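Local coordinates for urea carboxylase (Thermus thermophilus, PDB 3OPF), which probably acts as an ATP-binding hydrolase built from carboxyltransferase-type domains, at residues E388-R393 against V487-T492; A416-V421 against G481-G486; V423-P428 against P453-A458; L436-P441 against Y466-L471. All coordinates share one frame; numbering follows the deposited sequence.

Interaction 1 (E388-R393 against V487-T492); sequences EAFRLR and VEIHFT
Val487 lays CG1 squarely over one face of the Phe390 ring, 3.9 Å from the ring centroid and 7° off its normal, a CH-pi contact. The methyl gets there because CG1 stands anti to the Val487 backbone N. Further along the same face of the sheet, Leu392 CD1 is wedged against Ile489 CG2 at 3.4 Å, tighter than usual for two carbons, and also meets Phe491 CE1 at 3.6 Å; the Leu392 and Phe491 side chains run side by side. Leu479 and Leu480 of helix 477-480 close over this apolar face. On the other face the Arg391 chain, bent at chi2 and chi3, folds back to set NH1 above the His490 ring, offset toward its rim and 3.6 Å from CG, with the guanidinium and ring planes 45° apart. The backbones hold this register through four bonds, the straightest from Leu392 N to His490 O (2.9 Å, 176° at the hydrogen). Ahead of the first rung, Phe390 N to Glu488 O, a water accepts from Glu488 N and donates to Glu388 O. Four successive parallel bridges mark a twisted parallel pair, here joining the first and last strands of a seven-stranded mixed sheet in a cyclophilin-like carboxyltransferase domain.

Interaction 2 (A416-V421 against G481-G486); sequences ARADRV and GQARPG
Ala418 and Ala483 supply the apolar part of this contact, their CB atoms facing each other at 4.2 Å. Both CA-CB bonds point at the opposing segment, and the Ala418 methyl also rests on backbone, 3.9 Å from Ala483 O and 4.1 Å from Arg484 CA. A second patch is a proline ring against a carbonyl: Pro485 CB approaches Ala416 O to 3.8 Å, with CG of the same ring at nearly the same distance. Together these patches bury only 171 Å², and the touching parts of the chain run 140° apart without pairing as strands.

Polar bonding is found within and around the segments rather than between them. Asp419 OD1 accepts from Val421 N at 3.0 Å, an Asx turn in which the donor sits 64° out of the carboxylate plane; the same oxygen also receives Gly422 N. Arg420 turns away from the contact to salt bridges with Glu275 and Asp459, while Gln482 is held by Val330, Arg331 and Asp254. On the strand itself, Ala416 and Arg417 both face Glu424, forming a classic beta bulge.

Residues 416-418 and 483-485 therefore meet by van der Waals contact, while just beyond, Gly486 is hydrogen-bonded to Val415 and to the Arg414 side chain of the same strand. Such chemistry carries little directional preference: the small methyls permit close approach, whereas orientation probably comes from the polar bonds that each segment makes with other parts of the chain, including those of Gly486.

Interaction 3 (V423-P428 against P453-A458); sequences VELLGP and PLVLLA
Leu425 reaches across to Pro453 and Val455, and its side chain can be traced outward. CB lies 3.8 Å from Pro453 O and 4.3 Å from Pro453 CB, beside the backbone bond that Leu425 N gives to the same oxygen. Beyond CG, the CD2 branch crosses Val455 CG2 obliquely at 3.9 Å. That valine methyl stands anti to its carbonyl carbon, the other branch, CG1, being anti to N (chi1 -174°). CD2 also packs on Phe491 of strand 488-492, two places along the sheet from strand 422-426, and the CD1 branch of Leu425 lies near Ile489 CD1, at 4.2 Å.

On the same face Val423 CG2 meets Leu457 CD1 at 3.8 Å, again crossing at a slant, and Leu480 of helix 477-480 packs on both Val455 and Leu457. The opposite face bears Glu424 and Leu454: Leu454 CD1 bends over the neighbouring backbone to lie 3.6 Å from Glu424 N. The extended Glu424 chain carries its carboxylate away to a salt bridge with Arg452.

Val423 and Val455 form a hydrogen-bonded pair, each N bonded to the other's O; the bond from Val455 N to Val423 O measures 2.9 Å. Glu424 and Leu454 follow as a non-hydrogen-bonded pair, their CA atoms 4.4 Å apart. With the strand axes at 155°, this is a twisted antiparallel ladder, joining adjacent strands of the seven-stranded sheet in the cyclophilin-like carboxyltransferase domain.

Interaction 4 (L436-P441 against Y466-L471); sequences LSEPTP and YAKPAL
Pro441 presses its ring against the aliphatic part of Lys468, with Pro441 CD and Lys468 CD 3.2 Å apart, closer than ordinary carbon contact. The other flank of the packing is Leu471, whose CD2 meets Pro441 CG at 3.5 Å, the two side chains crossing at about a right angle. Tyr6 and Tyr47, from strands 3-8 and 45-50 of the N-terminal part of the chain, also pack on this proline. The contact thus joins strand 467-472 of the cyclophilin-like carboxyltransferase domain to the segment containing strand 437-439, which pairs with 463-465 in a separate two-stranded antiparallel sheet.

Toward Glu438 the packing gives way to charge and water. Lys468 bends at chi3 and chi4 (-64° and -62°), turning NZ back to Glu438 OE1 for a 3.0 Å salt bridge. The ammonium meets that oxygen on its anti side, 34° out of the carboxylate plane. Glu438 has further partners: Gln399 NE2 binds OE1, and Arg8 forms a salt bridge with OE2, an arrangement that would probably stabilise the carboxylate as an anion. A water 2.8 Å from NZ accepts from the lysine, whereas the bond from NZ to Tyr466 O is weak at 3.3 Å.

Followed from the N terminus, the chain enters interaction 1 at 388-393 and completes it only at 487-492, so this parallel pairing spans the other three. Interaction 2 opens next, at 416-421, and closes at 481-486 just before the final strand; it encloses interactions 3 and 4. Those two cross, their segments alternating in the order 423-428, 436-441, 453-458, 466-471, and they touch where Leu456 packs on Thr440. Interactions 2 and 3 are joined by strand pairing, with a probable hydrogen bond between Ala416 N and Glu424 O. Phe390 meets Ala483, linking interactions 1 and 2, and all four reach the same seven-stranded sheet.

Interaction 1 (E388-R393 against V487-T492)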
loop_
_atom_site.group_PDB
_atom_site.type_symbol
_atom_site.label_atom_id
_atom_site.label_comp_id
_atom_site.label_asym_id
_atom_site.label_seq_id
_atom_site.Cartn_x
_atom_site.Cartn_y
_atom_site.Cartn_z
ATOM N N GLU A 388 26.249 6.666 -4.022
ATOM C CA GLU A 388 26.448 5.224 -3.810
ATOM C C GLU A 388 25.963 4.758 -2.428
ATOM O O GLU A 388 25.438 3.650 -2.294
ATOM C CB GLU A 388 27.927 4.851 -3.991
ATOM C CG GLU A 388 28.480 5.110 -5.393
ATOM C CD GLU A 388 27.832 4.246 -6.468
ATOM O OE1 GLU A 388 27.576 3.050 -6.216
ATOM O OE2 GLU A 388 27.591 4.766 -7.577
ATOM N N ALA A 389 26.175 5.593 -1.410
ATOM C CA ALA A 389 25.641 5.371 -0.061
ATOM C C ALA A 389 24.590 6.438 0.246
ATOM O O ALA A 389 24.767 7.597 -0.102
ATOM C CB ALA A 389 26.766 5.432 0.975
ATOM N N PHE A 390 23.501 6.048 0.903
ATOM C CA PHE A 390 22.419 6.984 1.220
ATOM C C PHE A 390 22.585 7.598 2.605
ATOM O O PHE A 390 23.015 6.928 3.541
ATOM C CB PHE A 390 21.062 6.285 1.165
ATOM C CG PHE A 390 20.717 5.690 -0.178
ATOM C CD1 PHE A 390 21.401 6.043 -1.342
ATOM C CD2 PHE A 390 19.672 4.789 -0.276
ATOM C CE1 PHE A 390 21.054 5.485 -2.569
ATOM C CE2 PHE A 390 19.322 4.236 -1.500
ATOM C CZ PHE A 390 20.019 4.582 -2.645
ATOM N N ARG A 391 22.237 8.878 2.711
ATOM C CA ARG A 391 22.139 9.574 3.985
ATOM C C ARG A 391 20.665 9.910 4.171
ATOM O O ARG A 391 20.103 10.674 3.395
ATOM C CB ARG A 391 22.974 10.859 3.978
ATOM C CG ARG A 391 24.321 10.729 3.285
ATOM C CD ARG A 391 25.359 10.096 4.182
ATOM N NE ARG A 391 25.796 11.013 5.231
ATOM C CZ ARG A 391 26.712 10.727 6.152
ATOM N NH1 ARG A 391 27.310 9.539 6.168
ATOM N NH2 ARG A 391 27.036 11.639 7.063
ATOM N N LEU A 392 20.036 9.312 5.175
ATOM C CA LEU A 392 18.606 9.495 5.405
ATOM C C LEU A 392 18.400 10.258 6.700
ATOM O O LEU A 392 18.840 9.820 7.758
ATOM C CB LEU A 392 17.906 8.137 5.483
ATOM C CG LEU A 392 18.065 7.212 4.272
ATOM C CD1 LEU A 392 17.472 5.846 4.570
ATOM C CD2 LEU A 392 17.403 7.812 3.046
ATOM N N ARG A 393 17.746 11.410 6.609
ATOM C CA ARG A 393 17.382 12.170 7.795
ATOM C C ARG A 393 16.167 11.527 8.464
ATOM O O ARG A 393 15.237 11.071 7.781
ATOM C CB ARG A 393 17.105 13.633 7.440
ATOM C CG ARG A 393 18.359 14.413 7.039
ATOM C CD ARG A 393 18.020 15.705 6.309
ATOM N NE ARG A 393 17.561 15.462 4.937
ATOM C CZ ARG A 393 17.271 16.421 4.058
ATOM N NH1 ARG A 393 17.391 17.704 4.388
ATOM N NH2 ARG A 393 16.868 16.102 2.838
ATOM N N VAL A 487 23.285 -1.827 -0.520
ATOM C CA VAL A 487 23.476 -0.385 -0.395
ATOM C C VAL A 487 23.675 -0.020 1.072
ATOM O O VAL A 487 22.953 -0.503 1.940
ATOM C CB VAL A 487 22.289 0.418 -0.981
ATOM C CG1 VAL A 487 22.479 1.911 -0.730
ATOM C CG2 VAL A 487 22.141 0.142 -2.473
ATOM N N GLU A 488 24.685 0.805 1.343
ATOM C CA GLU A 488 24.936 1.310 2.687
ATOM C C GLU A 488 24.001 2.488 2.998
ATOM O O GLU A 488 23.712 3.304 2.122
ATOM C CB GLU A 488 26.397 1.734 2.817
ATOM C CG GLU A 488 26.791 2.240 4.191
ATOM C CD GLU A 488 28.288 2.440 4.306
ATOM O OE1 GLU A 488 28.907 2.914 3.327
ATOM O OE2 GLU A 488 28.845 2.117 5.373
ATOM N N ILE A 489 23.526 2.550 4.245
ATOM C CA ILE A 489 22.647 3.617 4.717
ATOM C C ILE A 489 23.157 4.159 6.061
ATOM O O ILE A 489 23.560 3.390 6.938
ATOM C CB ILE A 489 21.189 3.114 4.859
ATOM C CG1 ILE A 489 20.638 2.717 3.481
ATOM C CG2 ILE A 489 20.306 4.166 5.524
ATOM C CD1 ILE A 489 19.179 2.352 3.465
ATOM N N HIS A 490 23.185 5.486 6.192
ATOM C CA HIS A 490 23.424 6.155 7.472
ATOM C C HIS A 490 22.190 6.984 7.809
ATOM O O HIS A 490 21.638 7.663 6.939
ATOM C CB HIS A 490 24.631 7.084 7.384
ATOM C CG HIS A 490 25.930 6.382 7.140
ATOM N ND1 HIS A 490 26.825 6.099 8.151
ATOM C CD2 HIS A 490 26.498 5.927 5.998
ATOM C CE1 HIS A 490 27.883 5.493 7.643
ATOM N NE2 HIS A 490 27.707 5.372 6.339
ATOM N N PHE A 491 21.751 6.932 9.064
ATOM C CA PHE A 491 20.648 7.767 9.519
ATOM C C PHE A 491 21.214 8.950 10.293
ATOM O O PHE A 491 22.163 8.783 11.056
ATOM C CB PHE A 491 19.686 6.972 10.402
ATOM C CG PHE A 491 18.899 5.936 9.659
ATOM C CD1 PHE A 491 17.915 6.313 8.764
ATOM C CD2 PHE A 491 19.140 4.580 9.852
ATOM C CE1 PHE A 491 17.177 5.359 8.076
ATOM C CE2 PHE A 491 18.409 3.623 9.158
ATOM C CZ PHE A 491 17.430 4.017 8.274
ATOM N N THR A 492 20.636 10.134 10.082
ATOM C CA THR A 492 21.022 11.344 10.819
ATOM C C THR A 492 19.797 12.008 11.438
ATOM O O THR A 492 18.674 11.850 10.947
ATOM C CB THR A 492 21.711 12.385 9.918
ATOM O OG1 THR A 492 20.765 12.916 8.979
ATOM C CG2 THR A 492 22.888 11.764 9.169
HETATM O O HOH W 1 26.403 1.634 -0.656
#

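Interaction 2 (A416-V421 against G481-G486)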
loop_
_atom_site.group_PDB
_atom_site.type_symbol
_atom_site.label_atom_id
_atom_site.label_comp_id
_atom_site.label_asym_id
_atom_site.label_seq_id
_atom_site.Cartn_x
_atom_site.Cartn_y
_atom_site.Cartn_z
ATOM N N ALA A 416 19.174 -5.213 3.301
ATOM C CA ALA A 416 19.054 -6.659 3.180
ATOM C C ALA A 416 18.105 -7.023 2.052
ATOM O O ALA A 416 18.380 -7.939 1.289
ATOM C CB ALA A 416 18.560 -7.254 4.474
ATOM N N ARG A 417 16.975 -6.316 1.987
ATOM C CA ARG A 417 15.940 -6.539 0.974
ATOM C C ARG A 417 15.279 -5.211 0.633
ATOM O O ARG A 417 15.165 -4.340 1.497
ATOM C CB ARG A 417 14.876 -7.511 1.498
ATOM C CG ARG A 417 15.326 -8.959 1.548
ATOM C CD ARG A 417 14.293 -9.882 2.187
ATOM N NE ARG A 417 12.998 -9.860 1.503
ATOM C CZ ARG A 417 12.066 -10.807 1.617
ATOM N NH1 ARG A 417 12.271 -11.883 2.373
ATOM N NH2 ARG A 417 10.919 -10.685 0.953
ATOM N N ALA A 418 14.847 -5.061 -0.620
ATOM C CA ALA A 418 14.196 -3.829 -1.071
ATOM C C ALA A 418 13.173 -4.086 -2.163
ATOM O O ALA A 418 13.472 -4.718 -3.182
ATOM C CB ALA A 418 15.229 -2.830 -1.566
ATOM N N ASP A 419 11.963 -3.575 -1.945
ATOM C CA ASP A 419 10.938 -3.578 -2.967
ATOM C C ASP A 419 10.006 -2.387 -2.741
ATOM O O ASP A 419 10.338 -1.457 -1.978
ATOM C CB ASP A 419 10.208 -4.933 -2.988
ATOM C CG ASP A 419 9.427 -5.228 -1.702
ATOM O OD1 ASP A 419 9.322 -4.369 -0.802
ATOM O OD2 ASP A 419 8.904 -6.351 -1.600
ATOM N N ARG A 420 8.853 -2.415 -3.394
ATOM C CA ARG A 420 7.868 -1.337 -3.285
ATOM C C ARG A 420 7.147 -1.299 -1.930
ATOM O O ARG A 420 6.574 -0.263 -1.576
ATOM C CB ARG A 420 6.831 -1.443 -4.420
ATOM C CG ARG A 420 7.423 -1.217 -5.834
ATOM C CD ARG A 420 6.373 -1.360 -6.938
ATOM N NE ARG A 420 5.164 -0.610 -6.611
ATOM C CZ ARG A 420 4.933 0.671 -6.908
ATOM N NH1 ARG A 420 5.801 1.404 -7.610
ATOM N NH2 ARG A 420 3.791 1.221 -6.522
ATOM N N VAL A 421 7.149 -2.409 -1.188
ATOM C CA VAL A 421 6.497 -2.466 0.136
ATOM C C VAL A 421 7.408 -1.800 1.181
ATOM O O VAL A 421 6.962 -1.006 2.012
ATOM C CB VAL A 421 6.172 -3.924 0.578
ATOM C CG1 VAL A 421 5.594 -3.953 2.005
ATOM C CG2 VAL A 421 5.202 -4.621 -0.411
ATOM N N GLY A 481 13.389 4.552 -3.070
ATOM C CA GLY A 481 12.856 4.042 -4.331
ATOM C C GLY A 481 13.952 3.595 -5.282
ATOM O O GLY A 481 13.670 2.960 -6.307
ATOM N N GLN A 482 15.197 3.949 -4.952
ATOM C CA GLN A 482 16.377 3.522 -5.709
ATOM C C GLN A 482 17.291 2.559 -4.919
ATOM O O GLN A 482 18.406 2.262 -5.346
ATOM C CB GLN A 482 17.172 4.758 -6.153
ATOM C CG GLN A 482 16.409 5.671 -7.105
ATOM C CD GLN A 482 16.032 4.986 -8.412
ATOM O OE1 GLN A 482 16.614 3.963 -8.779
ATOM N NE2 GLN A 482 15.053 5.555 -9.124
ATOM N N ALA A 483 16.807 2.071 -3.780
ATOM C CA ALA A 483 17.555 1.134 -2.951
ATOM C C ALA A 483 17.638 -0.259 -3.588
ATOM O O ALA A 483 16.770 -0.658 -4.385
ATOM C CB ALA A 483 16.922 1.035 -1.563
ATOM N N ARG A 484 18.700 -0.977 -3.237
ATOM C CA ARG A 484 18.825 -2.392 -3.582
ATOM C C ARG A 484 19.646 -3.085 -2.512
ATOM O O ARG A 484 20.310 -2.415 -1.721
ATOM C CB ARG A 484 19.450 -2.565 -4.973
ATOM C CG ARG A 484 20.934 -2.216 -5.086
ATOM C CD ARG A 484 21.456 -2.442 -6.508
ATOM N NE ARG A 484 21.171 -3.795 -6.976
ATOM C CZ ARG A 484 21.025 -4.165 -8.252
ATOM N NH1 ARG A 484 21.144 -3.294 -9.246
ATOM N NH2 ARG A 484 20.754 -5.433 -8.534
ATOM N N PRO A 485 19.604 -4.426 -2.460
ATOM C CA PRO A 485 20.434 -5.079 -1.445
ATOM C C PRO A 485 21.916 -4.710 -1.550
ATOM O O PRO A 485 22.465 -4.615 -2.657
ATOM C CB PRO A 485 20.217 -6.566 -1.727
ATOM C CG PRO A 485 18.853 -6.625 -2.304
ATOM C CD PRO A 485 18.719 -5.385 -3.141
ATOM N N GLY A 486 22.542 -4.485 -0.399
ATOM C CA GLY A 486 23.964 -4.161 -0.335
ATOM C C GLY A 486 24.242 -2.680 -0.154
ATOM O O GLY A 486 25.317 -2.311 0.310
#

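Interaction 3 (V423-P428 against P453-A458)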
loop_
_atom_site.group_PDB
_atom_site.type_symbol
_atom_site.label_atom_id
_atom_site.label_comp_id
_atom_site.label_asym_id
_atom_site.label_seq_id
_atom_site.Cartn_x
_atom_site.Cartn_y
_atom_site.Cartn_z
ATOM N N VAL A 423 11.944 -1.399 2.701
ATOM C CA VAL A 423 13.376 -1.662 2.692
ATOM C C VAL A 423 13.791 -2.190 4.067
ATOM O O VAL A 423 13.684 -1.483 5.079
ATOM C CB VAL A 423 14.182 -0.379 2.354
ATOM C CG1 VAL A 423 15.679 -0.666 2.298
ATOM C CG2 VAL A 423 13.712 0.209 1.027
ATOM N N GLU A 424 14.261 -3.436 4.078
ATOM C CA GLU A 424 14.699 -4.128 5.283
ATOM C C GLU A 424 16.169 -3.851 5.521
ATOM O O GLU A 424 16.978 -3.923 4.590
ATOM C CB GLU A 424 14.491 -5.630 5.115
ATOM C CG GLU A 424 14.850 -6.487 6.319
ATOM C CD GLU A 424 14.618 -7.954 6.040
ATOM O OE1 GLU A 424 13.445 -8.365 5.932
ATOM O OE2 GLU A 424 15.606 -8.696 5.926
ATOM N N LEU A 425 16.510 -3.576 6.779
ATOM C CA LEU A 425 17.837 -3.115 7.148
ATOM C C LEU A 425 18.573 -4.103 8.040
ATOM O O LEU A 425 18.008 -4.667 8.976
ATOM C CB LEU A 425 17.736 -1.770 7.888
ATOM C CG LEU A 425 17.731 -0.474 7.060
ATOM C CD1 LEU A 425 17.281 -0.684 5.641
ATOM C CD2 LEU A 425 16.905 0.611 7.742
ATOM N N LEU A 426 19.854 -4.278 7.761
ATOM C CA LEU A 426 20.723 -5.038 8.640
ATOM C C LEU A 426 21.801 -4.109 9.184
ATOM O O LEU A 426 22.462 -3.401 8.436
ATOM C CB LEU A 426 21.292 -6.258 7.920
ATOM C CG LEU A 426 22.177 -6.088 6.693
ATOM C CD1 LEU A 426 23.633 -6.201 7.108
ATOM C CD2 LEU A 426 21.842 -7.144 5.640
ATOM N N GLY A 427 21.945 -4.082 10.500
ATOM C CA GLY A 427 22.895 -3.171 11.138
ATOM C C GLY A 427 22.767 -3.259 12.639
ATOM O O GLY A 427 22.333 -4.283 13.150
ATOM N N PRO A 428 23.137 -2.187 13.358
ATOM C CA PRO A 428 23.039 -2.229 14.818
ATOM C C PRO A 428 21.640 -2.603 15.300
ATOM O O PRO A 428 20.638 -2.246 14.664
ATOM C CB PRO A 428 23.386 -0.797 15.238
ATOM C CG PRO A 428 24.217 -0.271 14.139
ATOM C CD PRO A 428 23.714 -0.920 12.882
ATOM N N PRO A 453 14.713 -3.673 11.327
ATOM C CA PRO A 453 13.947 -2.507 10.903
ATOM C C PRO A 453 13.504 -2.614 9.438
ATOM O O PRO A 453 14.246 -3.137 8.596
ATOM C CB PRO A 453 14.931 -1.350 11.065
ATOM C CG PRO A 453 15.938 -1.816 12.049
ATOM C CD PRO A 453 16.001 -3.303 11.938
ATOM N N LEU A 454 12.301 -2.121 9.162
ATOM C CA LEU A 454 11.753 -2.058 7.818
ATOM C C LEU A 454 11.206 -0.650 7.563
ATOM O O LEU A 454 10.299 -0.194 8.271
ATOM C CB LEU A 454 10.633 -3.086 7.673
ATOM C CG LEU A 454 9.957 -3.195 6.305
ATOM C CD1 LEU A 454 10.874 -3.870 5.304
ATOM C CD2 LEU A 454 8.650 -3.957 6.436
ATOM N N VAL A 455 11.770 0.043 6.572
ATOM C CA VAL A 455 11.288 1.372 6.200
ATOM C C VAL A 455 10.128 1.153 5.246
ATOM O O VAL A 455 10.275 0.437 4.245
ATOM C CB VAL A 455 12.383 2.251 5.544
ATOM C CG1 VAL A 455 11.867 3.662 5.324
ATOM C CG2 VAL A 455 13.650 2.288 6.414
ATOM N N LEU A 456 8.969 1.732 5.571
ATOM C CA LEU A 456 7.742 1.474 4.819
ATOM C C LEU A 456 7.600 2.438 3.652
ATOM O O LEU A 456 7.734 3.648 3.829
ATOM C CB LEU A 456 6.509 1.570 5.745
ATOM C CG LEU A 456 6.558 0.660 6.978
ATOM C CD1 LEU A 456 5.421 0.978 7.974
ATOM C CD2 LEU A 456 6.534 -0.824 6.564
ATOM N N LEU A 457 7.308 1.890 2.466
ATOM C CA LEU A 457 7.173 2.667 1.239
ATOM C C LEU A 457 5.747 2.575 0.648
ATOM O O LEU A 457 4.801 2.194 1.350
ATOM C CB LEU A 457 8.241 2.220 0.222
ATOM C CG LEU A 457 9.697 2.292 0.685
ATOM C CD1 LEU A 457 10.656 1.926 -0.461
ATOM C CD2 LEU A 457 10.042 3.658 1.261
ATOM N N ALA A 458 5.596 2.936 -0.626
ATOM C CA ALA A 458 4.284 3.191 -1.225
ATOM C C ALA A 458 3.330 2.005 -1.167
ATOM O O ALA A 458 2.117 2.206 -1.025
ATOM C CB ALA A 458 4.442 3.661 -2.675
#

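Interaction 4 (L436-P441 against Y466-L471)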
loop_
_atom_site.group_PDB
_atom_site.type_symbol
_atom_site.label_atom_id
_atom_site.label_comp_id
_atom_site.label_asym_id
_atom_site.label_seq_id
_atom_site.Cartn_x
_atom_site.Cartn_y
_atom_site.Cartn_z
ATOM N N LEU A 436 -1.525 -2.818 19.363
ATOM C CA LEU A 436 -2.627 -2.840 18.404
ATOM C C LEU A 436 -2.198 -2.221 17.073
ATOM O O LEU A 436 -1.341 -1.338 17.033
ATOM C CB LEU A 436 -3.844 -2.093 18.958
ATOM C CG LEU A 436 -4.640 -2.769 20.072
ATOM C CD1 LEU A 436 -5.619 -1.768 20.671
ATOM C CD2 LEU A 436 -5.378 -4.014 19.569
ATOM N N SER A 437 -2.791 -2.688 15.981
ATOM C CA SER A 437 -2.526 -2.093 14.679
ATOM C C SER A 437 -2.946 -0.626 14.688
ATOM O O SER A 437 -3.985 -0.275 15.251
ATOM C CB SER A 437 -3.301 -2.809 13.576
ATOM O OG SER A 437 -2.807 -4.107 13.357
ATOM N N GLU A 438 -2.121 0.220 14.082
ATOM C CA GLU A 438 -2.508 1.592 13.778
ATOM C C GLU A 438 -2.073 1.867 12.346
ATOM O O GLU A 438 -1.276 1.108 11.788
ATOM C CB GLU A 438 -1.871 2.585 14.769
ATOM C CG GLU A 438 -0.426 2.927 14.470
ATOM C CD GLU A 438 0.207 3.848 15.508
ATOM O OE1 GLU A 438 1.360 4.265 15.286
ATOM O OE2 GLU A 438 -0.431 4.145 16.547
ATOM N N PRO A 439 -2.575 2.956 11.747
ATOM C CA PRO A 439 -2.225 3.209 10.350
ATOM C C PRO A 439 -0.726 3.448 10.141
ATOM O O PRO A 439 -0.057 4.052 10.994
ATOM C CB PRO A 439 -3.043 4.461 10.001
ATOM C CG PRO A 439 -4.131 4.498 11.006
ATOM C CD PRO A 439 -3.509 3.970 12.264
ATOM N N THR A 440 -0.216 2.961 9.017
ATOM C CA THR A 440 1.214 3.061 8.689
ATOM C C THR A 440 1.508 4.417 8.047
ATOM O O THR A 440 0.803 4.825 7.124
ATOM C CB THR A 440 1.632 1.959 7.701
ATOM O OG1 THR A 440 0.732 1.961 6.582
ATOM C CG2 THR A 440 1.612 0.594 8.367
ATOM N N PRO A 441 2.537 5.128 8.537
ATOM C CA PRO A 441 2.938 6.389 7.928
ATOM C C PRO A 441 3.964 6.131 6.823
ATOM O O PRO A 441 4.833 5.265 6.972
ATOM C CB PRO A 441 3.575 7.137 9.100
ATOM C CG PRO A 441 4.225 6.054 9.902
ATOM C CD PRO A 441 3.412 4.787 9.675
ATOM N N TYR A 466 3.606 -3.124 14.613
ATOM C CA TYR A 466 4.980 -2.894 15.065
ATOM C C TYR A 466 5.302 -1.419 15.295
ATOM O O TYR A 466 4.794 -0.537 14.604
ATOM C CB TYR A 466 5.984 -3.518 14.106
ATOM C CG TYR A 466 5.907 -5.033 14.032
ATOM C CD1 TYR A 466 5.864 -5.813 15.192
ATOM C CD2 TYR A 466 5.891 -5.688 12.805
ATOM C CE1 TYR A 466 5.798 -7.202 15.124
ATOM C CE2 TYR A 466 5.821 -7.081 12.729
ATOM C CZ TYR A 466 5.779 -7.828 13.890
ATOM O OH TYR A 466 5.719 -9.200 13.817
ATOM N N ALA A 467 6.153 -1.160 16.284
ATOM C CA ALA A 467 6.503 0.203 16.676
ATOM C C ALA A 467 7.221 0.924 15.538
ATOM O O ALA A 467 8.005 0.308 14.796
ATOM C CB ALA A 467 7.387 0.196 17.938
ATOM N N LYS A 468 6.917 2.218 15.399
ATOM C CA LYS A 468 7.652 3.121 14.526
ATOM C C LYS A 468 8.300 4.246 15.355
ATOM O O LYS A 468 7.695 5.295 15.582
ATOM C CB LYS A 468 6.721 3.687 13.461
ATOM C CG LYS A 468 6.001 2.597 12.651
ATOM C CD LYS A 468 4.701 3.087 12.067
ATOM C CE LYS A 468 3.650 3.468 13.121
ATOM N NZ LYS A 468 3.238 2.342 13.990
ATOM N N PRO A 469 9.538 4.027 15.817
ATOM C CA PRO A 469 10.203 5.063 16.615
ATOM C C PRO A 469 10.693 6.260 15.809
ATOM O O PRO A 469 11.000 7.308 16.392
ATOM C CB PRO A 469 11.386 4.321 17.255
ATOM C CG PRO A 469 11.623 3.141 16.418
ATOM C CD PRO A 469 10.322 2.779 15.755
ATOM N N ALA A 470 10.777 6.099 14.490
ATOM C CA ALA A 470 11.280 7.143 13.602
ATOM C C ALA A 470 10.548 7.130 12.265
ATOM O O ALA A 470 9.959 6.108 11.874
ATOM C CB ALA A 470 12.781 6.961 13.372
ATOM N N LEU A 471 10.598 8.275 11.584
ATOM C CA LEU A 471 10.135 8.419 10.206
ATOM C C LEU A 471 11.279 8.952 9.339
ATOM O O LEU A 471 11.989 9.883 9.733
ATOM C CB LEU A 471 8.982 9.419 10.119
ATOM C CG LEU A 471 7.790 9.247 11.063
ATOM C CD1 LEU A 471 6.944 10.522 11.066
ATOM C CD2 LEU A 471 6.956 8.046 10.665
HETATM O O HOH W 2 1.769 1.485 11.731
#